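Glucose-6-phosphate isomerase like protein (Thermus thermophilus, PDB 1WIW) probably binds phosphorylated sugars and may interconvert aldose and ketose phosphates, as glucose-6-phosphate and mannose-6-phosphate isomerases of the PGI/PMI family do. Local coordinates at residues L65-E69 with F117-T122. Numbering follows the deposited sequence.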
ATOM      1  N   LEU B  65      11.538  23.397   3.271  1.00 23.70           N
ATOM      2  CA  LEU B  65      11.080  22.029   3.453  1.00 23.31           C
ATOM      3  C   LEU B  65       9.669  22.129   4.014  1.00 21.31           C
ATOM      4  O   LEU B  65       9.468  22.630   5.119  1.00 19.61           O
ATOM      5  CB  LEU B  65      11.996  21.281   4.430  1.00 23.77           C
ATOM      6  CG  LEU B  65      11.683  19.829   4.823  1.00 26.48           C
ATOM      7  CD1 LEU B  65      10.501  19.791   5.771  1.00 28.34           C
ATOM      8  CD2 LEU B  65      11.409  18.990   3.580  1.00 26.65           C
ATOM      9  N   PHE B  66       8.692  21.683   3.233  1.00 20.01           N
ATOM     10  CA  PHE B  66       7.306  21.718   3.671  1.00 19.32           C
ATOM     11  C   PHE B  66       6.979  20.430   4.413  1.00 19.22           C
ATOM     12  O   PHE B  66       7.010  19.341   3.841  1.00 19.92           O
ATOM     13  CB  PHE B  66       6.374  21.886   2.473  1.00 19.01           C
ATOM     14  CG  PHE B  66       6.483  23.225   1.811  1.00 17.91           C
ATOM     15  CD1 PHE B  66       6.021  24.371   2.449  1.00 17.69           C
ATOM     16  CD2 PHE B  66       7.062  23.346   0.554  1.00 18.78           C
ATOM     17  CE1 PHE B  66       6.136  25.622   1.846  1.00 15.90           C
ATOM     18  CE2 PHE B  66       7.184  24.593  -0.060  1.00 17.94           C
ATOM     19  CZ  PHE B  66       6.720  25.732   0.589  1.00 18.49           C
ATOM     20  N   LEU B  67       6.677  20.569   5.698  1.00 18.10           N
ATOM     21  CA  LEU B  67       6.345  19.429   6.545  1.00 17.97           C
ATOM     22  C   LEU B  67       4.826  19.393   6.663  1.00 15.76           C
ATOM     23  O   LEU B  67       4.246  20.165   7.417  1.00 17.01           O
ATOM     24  CB  LEU B  67       6.986  19.629   7.920  1.00 19.91           C
ATOM     25  CG  LEU B  67       7.515  18.418   8.687  1.00 23.74           C
ATOM     26  CD1 LEU B  67       8.451  17.610   7.801  1.00 24.89           C
ATOM     27  CD2 LEU B  67       8.244  18.901   9.940  1.00 23.16           C
ATOM     28  N   LEU B  68       4.184  18.505   5.905  1.00 13.77           N
ATOM     29  CA  LEU B  68       2.725  18.402   5.917  1.00 14.42           C
ATOM     30  C   LEU B  68       2.252  17.482   7.040  1.00 15.14           C
ATOM     31  O   LEU B  68       2.056  16.280   6.837  1.00 14.71           O
ATOM     32  CB  LEU B  68       2.231  17.893   4.555  1.00 13.24           C
ATOM     33  CG  LEU B  68       2.873  18.582   3.343  1.00 14.52           C
ATOM     34  CD1 LEU B  68       2.211  18.108   2.056  1.00 15.73           C
ATOM     35  CD2 LEU B  68       2.738  20.091   3.476  1.00 14.32           C
ATOM     36  N   GLU B  69       2.066  18.063   8.221  1.00 14.18           N
ATOM     37  CA  GLU B  69       1.651  17.318   9.405  1.00 14.23           C
ATOM     38  C   GLU B  69       0.152  17.058   9.438  1.00 12.99           C
ATOM     39  O   GLU B  69      -0.589  17.714  10.179  1.00 12.34           O
ATOM     40  CB  GLU B  69       2.076  18.081  10.659  1.00 16.50           C
ATOM     41  CG  GLU B  69       3.546  18.447  10.650  1.00 21.55           C
ATOM     42  CD  GLU B  69       3.986  19.189  11.896  1.00 25.74           C
ATOM     43  OE1 GLU B  69       5.174  19.576  11.958  1.00 28.87           O
ATOM     44  OE2 GLU B  69       3.155  19.385  12.808  1.00 29.02           O
ATOM     45  N   PHE B 117      -2.032  24.059  -1.778  1.00 10.43           N
ATOM     46  CA  PHE B 117      -1.046  24.912  -1.130  1.00 10.64           C
ATOM     47  C   PHE B 117       0.339  24.683  -1.726  1.00  9.67           C
ATOM     48  O   PHE B 117       1.035  25.642  -2.060  1.00  9.49           O
ATOM     49  CB  PHE B 117      -1.019  24.652   0.380  1.00 11.97           C
ATOM     50  CG  PHE B 117       0.003  25.474   1.118  1.00 14.65           C
ATOM     51  CD1 PHE B 117       1.276  24.967   1.371  1.00 15.90           C
ATOM     52  CD2 PHE B 117      -0.302  26.766   1.546  1.00 15.42           C
ATOM     53  CE1 PHE B 117       2.232  25.735   2.045  1.00 14.91           C
ATOM     54  CE2 PHE B 117       0.646  27.542   2.218  1.00 15.22           C
ATOM     55  CZ  PHE B 117       1.913  27.025   2.469  1.00 13.66           C
ATOM     56  N   LEU B 118       0.735  23.419  -1.866  1.00  8.99           N
ATOM     57  CA  LEU B 118       2.046  23.090  -2.432  1.00 11.74           C
ATOM     58  C   LEU B 118       2.220  23.598  -3.859  1.00 12.15           C
ATOM     59  O   LEU B 118       3.271  24.133  -4.206  1.00 14.39           O
ATOM     60  CB  LEU B 118       2.297  21.578  -2.407  1.00 13.15           C
ATOM     61  CG  LEU B 118       2.619  20.937  -1.056  1.00 15.49           C
ATOM     62  CD1 LEU B 118       2.975  19.467  -1.249  1.00 15.55           C
ATOM     63  CD2 LEU B 118       3.789  21.667  -0.414  1.00 18.09           C
ATOM     64  N   LEU B 119       1.198  23.436  -4.692  1.00 12.79           N
ATOM     65  CA  LEU B 119       1.303  23.903  -6.067  1.00 13.27           C
ATOM     66  C   LEU B 119       1.458  25.423  -6.104  1.00 14.91           C
ATOM     67  O   LEU B 119       2.266  25.951  -6.867  1.00 16.12           O
ATOM     68  CB  LEU B 119       0.077  23.472  -6.882  1.00 13.66           C
ATOM     69  CG  LEU B 119      -0.122  21.959  -7.056  1.00 15.03           C
ATOM     70  CD1 LEU B 119      -1.301  21.701  -7.985  1.00 14.39           C
ATOM     71  CD2 LEU B 119       1.143  21.332  -7.630  1.00 14.73           C
ATOM     72  N   LEU B 120       0.692  26.123  -5.275  1.00 14.21           N
ATOM     73  CA  LEU B 120       0.763  27.581  -5.222  1.00 14.47           C
ATOM     74  C   LEU B 120       2.064  28.059  -4.583  1.00 16.35           C
ATOM     75  O   LEU B 120       2.536  29.166  -4.865  1.00 15.14           O
ATOM     76  CB  LEU B 120      -0.422  28.146  -4.435  1.00 14.25           C
ATOM     77  CG  LEU B 120      -1.804  28.040  -5.080  1.00 12.75           C
ATOM     78  CD1 LEU B 120      -2.868  28.486  -4.096  1.00 15.63           C
ATOM     79  CD2 LEU B 120      -1.849  28.902  -6.326  1.00 15.20           C
ATOM     80  N   ALA B 121       2.640  27.223  -3.725  1.00 14.86           N
ATOM     81  CA  ALA B 121       3.881  27.564  -3.042  1.00 17.33           C
ATOM     82  C   ALA B 121       5.108  27.294  -3.911  1.00 18.41           C
ATOM     83  O   ALA B 121       6.185  27.838  -3.661  1.00 19.43           O
ATOM     84  CB  ALA B 121       3.991  26.774  -1.741  1.00 14.31           C
ATOM     85  N   THR B 122       4.945  26.455  -4.927  1.00 17.61           N
ATOM     86  CA  THR B 122       6.063  26.104  -5.798  1.00 20.53           C
ATOM     87  C   THR B 122       5.933  26.624  -7.230  1.00 20.85           C
ATOM     88  O   THR B 122       6.526  26.069  -8.152  1.00 22.67           O
ATOM     89  CB  THR B 122       6.258  24.571  -5.834  1.00 20.18           C
ATOM     90  OG1 THR B 122       5.039  23.945  -6.247  1.00 21.42           O
ATOM     91  CG2 THR B 122       6.651  24.047  -4.454  1.00 18.63           C
TER
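This is buried, wholly apolar helix-on-sheet packing in the N-terminal SIS domain, an alpha/beta fold built round a parallel sheet. The C-terminal turns of helix 110-121 lie against an inner strand, 64-70, whose neighbours are 39-45 and 90-95. The axes of 65-69 and 117-121 run nearly antiparallel (170°) and come within 11.3 Å, as in the layered packing of alpha/beta folds. The strand meets the helix through Phe66 and Leu68, whose CA-to-CB bonds point toward it; Leu65 and Leu67 make no contact with the helix and instead touch Ala40 and Leu42 of strand 39-45. Most of the contact gathers round the Phe66 ring. Phe117 turns its edge to the face of that ring in an offset edge-to-face pair (centroids 5.9 Å apart, planes at 88°, Phe66 CE1 to Phe117 CE1 3.9 Å). Phe66 CZ reaches Ala121 CB at 3.7 Å, where the small methyl leaves room for the ring, and Phe66 CD2 lies 3.8 Å from Leu118 CD2. Leu118 also meets Leu68, CD1 to CD1 at 3.7 Å, and so touches both strand residues. At the helix end, Thr122 leaves helical geometry; its OG1 donates to Leu118 O (2.7 Å) while its CG2 comes only to 4.5 Å from Phe66 CE2. Tyr35 adds another edge-to-face partner to Phe66, and Val94 of strand 90-95 touches both Leu68 and Phe117. With no hydrogen bond or salt bridge between the segments, the contact rests on van der Waals packing and the exclusion of water.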